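Long-range contacts in dipeptide Epimerase (Enterococcus faecalis V583, PDB 3K1G), which is an enzyme of the mandelate racemase/muconate lactonizing enzyme family that binds a magnesium ion in an enolase-type barrel domain: residues 156-161 / 184-189; 288-293 / 317-322. All coordinates share one frame; numbering follows the deposited sequence.

Contact 1 (156-161 / 184-189); sequences DTLKIK and IKLRLD. With MG (magnesium ion), chain L; TYR (tyrosine), chain J; SER (serine), chain I.
Lys161 comes down on the carboxylate of Asp189 from above its plane and meets the very oxygen that holds the metal: Lys161 NZ lies 2.7 Å from Asp189 OD2 in a salt bridge, and OD2 is 2.2 Å from the magnesium ion. A bend at chi2 (-73°) turns the lysine chain in over the aspartate, where Asn191 and weaker bonds to the bound serine and tyrosine share its amino group. Asp189 OD1 accepts a bond from a water that is itself a magnesium ligand; the carboxylate thus holds the ion through OD2 and steadies its water through OD1. Glu215, Asp240 and the bound tyrosine complete the site. Lys159, fully extended, passes its CE 3.0 Å from Asp189 OD2 and gives NZ to the tyrosine O at 2.8 Å, while Asp318 and Glu215 salt-bridge the same nitrogen. Farther back on this face, Thr157 sets CG2 3.4 Å above the centre of the Arg187 guanidinium, whose nitrogens reach Asp132 and Glu212. On the reverse face Leu158 lies alongside Leu186 and Ile160 alongside Leu188, snugly enough that Leu188 CD2 is 3.5 Å from Ile160 CB; helices 140-153 and 166-180 cover them. Five backbone hydrogen bonds hold the parallel strands of this beta-alpha-beta unit, which belongs to a TIM barrel bearing its metal site at the C-terminal strand ends, as in the enolase superfamily.

Contact 2 (288-293 / 317-322); sequences CMIGCM and ADLDAT. With SER (serine), chain I; TYR (tyrosine), chain J.
Ile290 and Asp318 supply the backbone bond of this contact: Asp318 N donates to Ile290 O at 2.9 Å, almost straight at 167°, just past the parallel bridge that pairs Ile290 with Ala317. One residue on, a CA-H...O contact from Gly291 CA to Asp318 O, 3.5 Å long, continues the pairing as the two segments leave their strands.

Apolar packing fills the side turned to helix 298-310. Ile290 CG2 touches Ala317 CB at 3.8 Å and Leu319 CG at 4.0 Å, and Leu319 CD2 rests against the carbonyl oxygen of Gly291. Cys292 carries its SG wedged between backbone N and carbonyl carbon (chi1 62°), which aims the sulfur at the 318-321 backbone and brings it 3.8 Å from Ala321 CB. Ile301 of the helix touches both of these residues. On the other side of the strand, toward the barrel interior, Met289 packs its SD against Asp318 CB.

Polar groups gather round the ligands. The amino N of the bound serine donates to Asp318 OD2 at 2.9 Å and to Asp320 OD1 at 3.0 Å, with weaker bonds to the second oxygen of each. Lys159 salt-bridges Asp318, and Thr134 holds Asp320. Cys292 turns its carbonyl to the other ligand, accepting from the tyrosine N at 2.8 Å. A water joins Cys292 N, Asp318 OD2 and the tyrosine O. Two acidic side chains, separated by one residue and gripping an amino group beyond the last barrel strand, mark a ligand pocket at the C-terminal mouth of a TIM barrel.

Overall arrangement
Contact 2 is buried throughout and contact 1 mostly so; both belong to one barrel, joining strands 157-161 and 185-189 in contact 1 and the ends of strands 287-290 and 314-317 in contact 2. Contact 1 lies farther from the centre of the chain, its centre about 15 Å away against 4 Å, and has exposed residues at its start. It is regular strand pairing that ends in metal chemistry; contact 2 bridges at one residue pair and then passes into loops that receive the amino groups of both ligands. They meet directly through the salt bridge from Lys159 NZ to Asp318 OD2, 2.7 Å long, and touch the same tyrosine and serine, with lysines supplied by one contact and aspartates by both.

Contact 1 (156-161 / 184-189)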
loop_
_atom_site.group_PDB
_atom_site.type_symbol
_atom_site.label_atom_id
_atom_site.label_comp_id
_atom_site.label_asym_id
_atom_site.label_seq_id
_atom_site.Cartn_x
_atom_site.Cartn_y
_atom_site.Cartn_z
ATOM N N ASP A 156 -7.442 -12.650 10.928
ATOM C CA ASP A 156 -7.801 -12.136 12.240
ATOM C C ASP A 156 -8.119 -10.652 12.198
ATOM O O ASP A 156 -8.658 -10.097 13.158
ATOM C CB ASP A 156 -6.667 -12.397 13.223
ATOM C CG ASP A 156 -6.483 -13.873 13.515
ATOM O OD1 ASP A 156 -5.417 -14.247 14.052
ATOM O OD2 ASP A 156 -7.411 -14.662 13.216
ATOM N N THR A 157 -7.772 -10.001 11.093
ATOM C CA THR A 157 -8.058 -8.583 10.943
ATOM C C THR A 157 -8.792 -8.371 9.631
ATOM O O THR A 157 -8.497 -9.020 8.632
ATOM C CB THR A 157 -6.775 -7.728 10.931
ATOM O OG1 THR A 157 -6.007 -8.004 12.109
ATOM C CG2 THR A 157 -7.129 -6.240 10.899
ATOM N N LEU A 158 -9.754 -7.464 9.637
ATOM C CA LEU A 158 -10.509 -7.189 8.435
ATOM C C LEU A 158 -10.571 -5.695 8.203
ATOM O O LEU A 158 -10.791 -4.919 9.135
ATOM C CB LEU A 158 -11.926 -7.754 8.552
ATOM C CG LEU A 158 -12.038 -9.254 8.835
ATOM C CD1 LEU A 158 -13.503 -9.651 8.866
ATOM C CD2 LEU A 158 -11.299 -10.043 7.774
ATOM N N LYS A 159 -10.341 -5.295 6.957
ATOM C CA LYS A 159 -10.421 -3.891 6.592
ATOM C C LYS A 159 -11.805 -3.761 5.961
ATOM O O LYS A 159 -12.136 -4.479 5.022
ATOM C CB LYS A 159 -9.319 -3.519 5.586
ATOM C CG LYS A 159 -9.291 -2.033 5.228
ATOM C CD LYS A 159 -8.014 -1.650 4.490
ATOM C CE LYS A 159 -7.985 -0.166 4.177
ATOM N NZ LYS A 159 -6.685 0.258 3.587
ATOM N N ILE A 160 -12.615 -2.855 6.495
ATOM C CA ILE A 160 -13.971 -2.663 6.010
ATOM C C ILE A 160 -14.170 -1.290 5.392
ATOM O O ILE A 160 -13.981 -0.273 6.053
ATOM C CB ILE A 160 -14.980 -2.841 7.165
ATOM C CG1 ILE A 160 -14.796 -4.227 7.790
ATOM C CG2 ILE A 160 -16.405 -2.638 6.655
ATOM C CD1 ILE A 160 -15.555 -4.419 9.084
ATOM N N LYS A 161 -14.564 -1.272 4.121
ATOM C CA LYS A 161 -14.792 -0.021 3.407
ATOM C C LYS A 161 -16.191 0.532 3.667
ATOM O O LYS A 161 -17.156 -0.222 3.782
ATOM C CB LYS A 161 -14.593 -0.237 1.902
ATOM C CG LYS A 161 -13.155 -0.545 1.496
ATOM C CD LYS A 161 -12.296 0.708 1.586
ATOM C CE LYS A 161 -10.881 0.458 1.088
ATOM N NZ LYS A 161 -10.069 1.706 1.124
ATOM N N ILE A 184 -11.848 -10.842 16.369
ATOM C CA ILE A 184 -11.370 -10.334 15.087
ATOM C C ILE A 184 -11.209 -8.816 15.139
ATOM O O ILE A 184 -12.124 -8.102 15.558
ATOM C CB ILE A 184 -12.370 -10.672 13.948
ATOM C CG1 ILE A 184 -12.625 -12.181 13.892
ATOM C CG2 ILE A 184 -11.839 -10.160 12.621
ATOM C CD1 ILE A 184 -11.379 -13.026 13.699
ATOM N N LYS A 185 -10.047 -8.322 14.717
ATOM C CA LYS A 185 -9.809 -6.878 14.706
ATOM C C LYS A 185 -10.488 -6.306 13.467
ATOM O O LYS A 185 -10.453 -6.913 12.398
ATOM C CB LYS A 185 -8.307 -6.573 14.658
ATOM C CG LYS A 185 -7.506 -7.218 15.774
ATOM C CD LYS A 185 -6.021 -6.886 15.659
ATOM C CE LYS A 185 -5.736 -5.448 16.056
ATOM N NZ LYS A 185 -5.985 -5.235 17.514
ATOM N N LEU A 186 -11.105 -5.142 13.611
ATOM C CA LEU A 186 -11.787 -4.510 12.492
ATOM C C LEU A 186 -11.346 -3.071 12.304
ATOM O O LEU A 186 -11.564 -2.225 13.174
ATOM C CB LEU A 186 -13.303 -4.540 12.701
ATOM C CG LEU A 186 -13.974 -5.908 12.854
ATOM C CD1 LEU A 186 -15.453 -5.711 13.116
ATOM C CD2 LEU A 186 -13.760 -6.742 11.600
ATOM N N ARG A 187 -10.711 -2.802 11.167
ATOM C CA ARG A 187 -10.271 -1.455 10.836
ATOM C C ARG A 187 -11.254 -0.945 9.781
ATOM O O ARG A 187 -11.755 -1.720 8.975
ATOM C CB ARG A 187 -8.832 -1.480 10.293
ATOM C CG ARG A 187 -8.526 -2.664 9.377
ATOM C CD ARG A 187 -7.027 -2.814 9.077
ATOM N NE ARG A 187 -6.209 -2.873 10.288
ATOM C CZ ARG A 187 -5.053 -3.523 10.388
ATOM N NH1 ARG A 187 -4.558 -4.191 9.351
ATOM N NH2 ARG A 187 -4.382 -3.498 11.530
ATOM N N LEU A 188 -11.549 0.349 9.801
ATOM C CA LEU A 188 -12.480 0.909 8.835
ATOM C C LEU A 188 -11.799 1.966 7.986
ATOM O O LEU A 188 -10.983 2.740 8.485
ATOM C CB LEU A 188 -13.678 1.542 9.544
ATOM C CG LEU A 188 -14.489 0.668 10.495
ATOM C CD1 LEU A 188 -15.664 1.473 11.006
ATOM C CD2 LEU A 188 -14.966 -0.581 9.783
ATOM N N ASP A 189 -12.159 1.998 6.707
ATOM C CA ASP A 189 -11.612 2.952 5.749
ATOM C C ASP A 189 -12.790 3.641 5.046
ATOM O O ASP A 189 -13.549 2.987 4.337
ATOM C CB ASP A 189 -10.765 2.198 4.722
ATOM C CG ASP A 189 -9.880 3.116 3.906
ATOM O OD1 ASP A 189 -10.167 4.329 3.841
ATOM O OD2 ASP A 189 -8.896 2.614 3.326
HETATM MG MG MG L . -7.171 3.901 2.889
HETATM N N TYR J . -6.165 0.343 -1.105
HETATM C CA TYR J . -6.660 1.720 -1.117
HETATM C C TYR J . -6.813 2.288 0.290
HETATM O O TYR J . -6.261 1.684 1.232
HETATM C CB TYR J . -8.006 1.803 -1.845
HETATM C CG TYR J . -7.918 1.590 -3.339
HETATM C CD1 TYR J . -8.962 0.983 -4.032
HETATM C CD2 TYR J . -6.792 1.995 -4.065
HETATM C CE1 TYR J . -8.895 0.780 -5.407
HETATM C CE2 TYR J . -6.714 1.794 -5.446
HETATM C CZ TYR J . -7.772 1.184 -6.106
HETATM O OH TYR J . -7.709 0.954 -7.461
HETATM O OXT TYR J . -7.475 3.344 0.419
HETATM N N SER I . -6.712 -2.953 0.499
HETATM C CA SER I . -6.142 -2.010 -0.513
HETATM C C SER I . -6.783 -0.625 -0.436
HETATM O O SER I . -7.810 -0.438 0.227
HETATM C CB SER I . -6.303 -2.591 -1.925
HETATM O OG SER I . -7.627 -3.044 -2.152
HETATM O O HOH W 1 -8.105 5.685 3.043
#

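Contact 2 (288-293 / 317-322)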
loop_
_atom_site.group_PDB
_atom_site.type_symbol
_atom_site.label_atom_id
_atom_site.label_comp_id
_atom_site.label_asym_id
_atom_site.label_seq_id
_atom_site.Cartn_x
_atom_site.Cartn_y
_atom_site.Cartn_z
ATOM N N CYS A 288 3.199 3.030 11.625
ATOM C CA CYS A 288 2.807 3.048 10.225
ATOM C C CYS A 288 2.235 1.716 9.784
ATOM O O CYS A 288 2.594 0.669 10.319
ATOM C CB CYS A 288 4.025 3.360 9.332
ATOM S SG CYS A 288 4.769 4.996 9.551
ATOM N N MET A 289 1.327 1.768 8.814
ATOM C CA MET A 289 0.755 0.559 8.232
ATOM C C MET A 289 1.185 0.628 6.768
ATOM O O MET A 289 1.250 1.714 6.201
ATOM C CB MET A 289 -0.783 0.551 8.319
ATOM C CG MET A 289 -1.432 -0.624 7.540
ATOM S SD MET A 289 -3.235 -0.873 7.782
ATOM C CE MET A 289 -3.910 0.448 6.715
ATOM N N ILE A 290 1.492 -0.512 6.163
ATOM C CA ILE A 290 1.897 -0.540 4.760
ATOM C C ILE A 290 0.685 -0.994 3.943
ATOM O O ILE A 290 0.165 -2.094 4.158
ATOM C CB ILE A 290 3.084 -1.525 4.525
ATOM C CG1 ILE A 290 3.520 -1.500 3.060
ATOM C CG2 ILE A 290 2.689 -2.936 4.896
ATOM C CD1 ILE A 290 4.559 -0.450 2.726
ATOM N N GLY A 291 0.235 -0.142 3.022
ATOM C CA GLY A 291 -0.912 -0.471 2.193
ATOM C C GLY A 291 -0.562 -0.790 0.748
ATOM O O GLY A 291 0.606 -1.030 0.404
ATOM N N CYS A 292 -1.580 -0.793 -0.107
ATOM C CA CYS A 292 -1.386 -1.089 -1.521
ATOM C C CYS A 292 -2.526 -0.513 -2.346
ATOM O O CYS A 292 -3.532 -0.068 -1.798
ATOM C CB CYS A 292 -1.296 -2.609 -1.750
ATOM S SG CYS A 292 -2.788 -3.603 -1.304
ATOM N N MET A 293 -2.340 -0.485 -3.664
ATOM C CA MET A 293 -3.370 -0.001 -4.577
ATOM C C MET A 293 -4.005 -1.286 -5.085
ATOM O O MET A 293 -3.343 -2.323 -5.109
ATOM C CB MET A 293 -2.753 0.762 -5.755
ATOM C CG MET A 293 -1.953 1.989 -5.374
ATOM S SD MET A 293 -2.960 3.256 -4.609
ATOM C CE MET A 293 -2.504 4.706 -5.556
ATOM N N ALA A 317 -0.340 -4.251 8.371
ATOM C CA ALA A 317 -0.199 -4.493 6.943
ATOM C C ALA A 317 -1.522 -4.732 6.240
ATOM O O ALA A 317 -2.382 -5.469 6.730
ATOM C CB ALA A 317 0.722 -5.671 6.707
ATOM N N ASP A 318 -1.667 -4.098 5.082
ATOM C CA ASP A 318 -2.851 -4.227 4.244
ATOM C C ASP A 318 -2.319 -4.501 2.836
ATOM O O ASP A 318 -2.376 -3.650 1.956
ATOM C CB ASP A 318 -3.679 -2.937 4.281
ATOM C CG ASP A 318 -4.885 -2.992 3.362
ATOM O OD1 ASP A 318 -5.422 -4.101 3.153
ATOM O OD2 ASP A 318 -5.305 -1.926 2.864
ATOM N N LEU A 319 -1.775 -5.700 2.664
ATOM C CA LEU A 319 -1.191 -6.160 1.410
ATOM C C LEU A 319 -2.034 -7.321 0.905
ATOM O O LEU A 319 -1.637 -8.482 0.990
ATOM C CB LEU A 319 0.250 -6.622 1.651
ATOM C CG LEU A 319 1.184 -5.569 2.254
ATOM C CD1 LEU A 319 2.559 -6.169 2.502
ATOM C CD2 LEU A 319 1.272 -4.379 1.322
ATOM N N ASP A 320 -3.201 -6.988 0.364
ATOM C CA ASP A 320 -4.155 -7.977 -0.122
ATOM C C ASP A 320 -4.471 -7.864 -1.613
ATOM O O ASP A 320 -5.432 -8.471 -2.091
ATOM C CB ASP A 320 -5.456 -7.828 0.667
ATOM C CG ASP A 320 -6.030 -6.434 0.564
ATOM O OD1 ASP A 320 -5.298 -5.524 0.112
ATOM O OD2 ASP A 320 -7.206 -6.235 0.942
ATOM N N ALA A 321 -3.675 -7.094 -2.347
ATOM C CA ALA A 321 -3.920 -6.921 -3.773
ATOM C C ALA A 321 -3.865 -8.236 -4.563
ATOM O O ALA A 321 -4.676 -8.451 -5.468
ATOM C CB ALA A 321 -2.928 -5.908 -4.357
ATOM N N THR A 322 -2.937 -9.125 -4.220
ATOM C CA THR A 322 -2.815 -10.386 -4.951
ATOM C C THR A 322 -3.927 -11.397 -4.666
ATOM O O THR A 322 -4.033 -12.412 -5.361
ATOM C CB THR A 322 -1.484 -11.088 -4.661
ATOM O OG1 THR A 322 -1.530 -11.663 -3.351
ATOM C CG2 THR A 322 -0.321 -10.106 -4.753
HETATM N N SER I . -6.712 -2.953 0.499
HETATM C CA SER I . -6.142 -2.010 -0.513
HETATM C C SER I . -6.783 -0.625 -0.436
HETATM O O SER I . -7.810 -0.438 0.227
HETATM C CB SER I . -6.303 -2.591 -1.925
HETATM O OG SER I . -7.627 -3.044 -2.152
HETATM N N TYR J . -6.165 0.343 -1.105
HETATM C CA TYR J . -6.660 1.720 -1.117
HETATM C C TYR J . -6.813 2.288 0.290
HETATM O O TYR J . -6.261 1.684 1.232
HETATM C CB TYR J . -8.006 1.803 -1.845
HETATM C CG TYR J . -7.918 1.590 -3.339
HETATM C CD1 TYR J . -8.962 0.983 -4.032
HETATM C CD2 TYR J . -6.792 1.995 -4.065
HETATM C CE1 TYR J . -8.895 0.780 -5.407
HETATM C CE2 TYR J . -6.714 1.794 -5.446
HETATM C CZ TYR J . -7.772 1.184 -6.106
HETATM O OH TYR J . -7.709 0.954 -7.461
HETATM O OXT TYR J . -7.475 3.344 0.419
HETATM O O HOH W 2 -3.981 0.359 1.673
#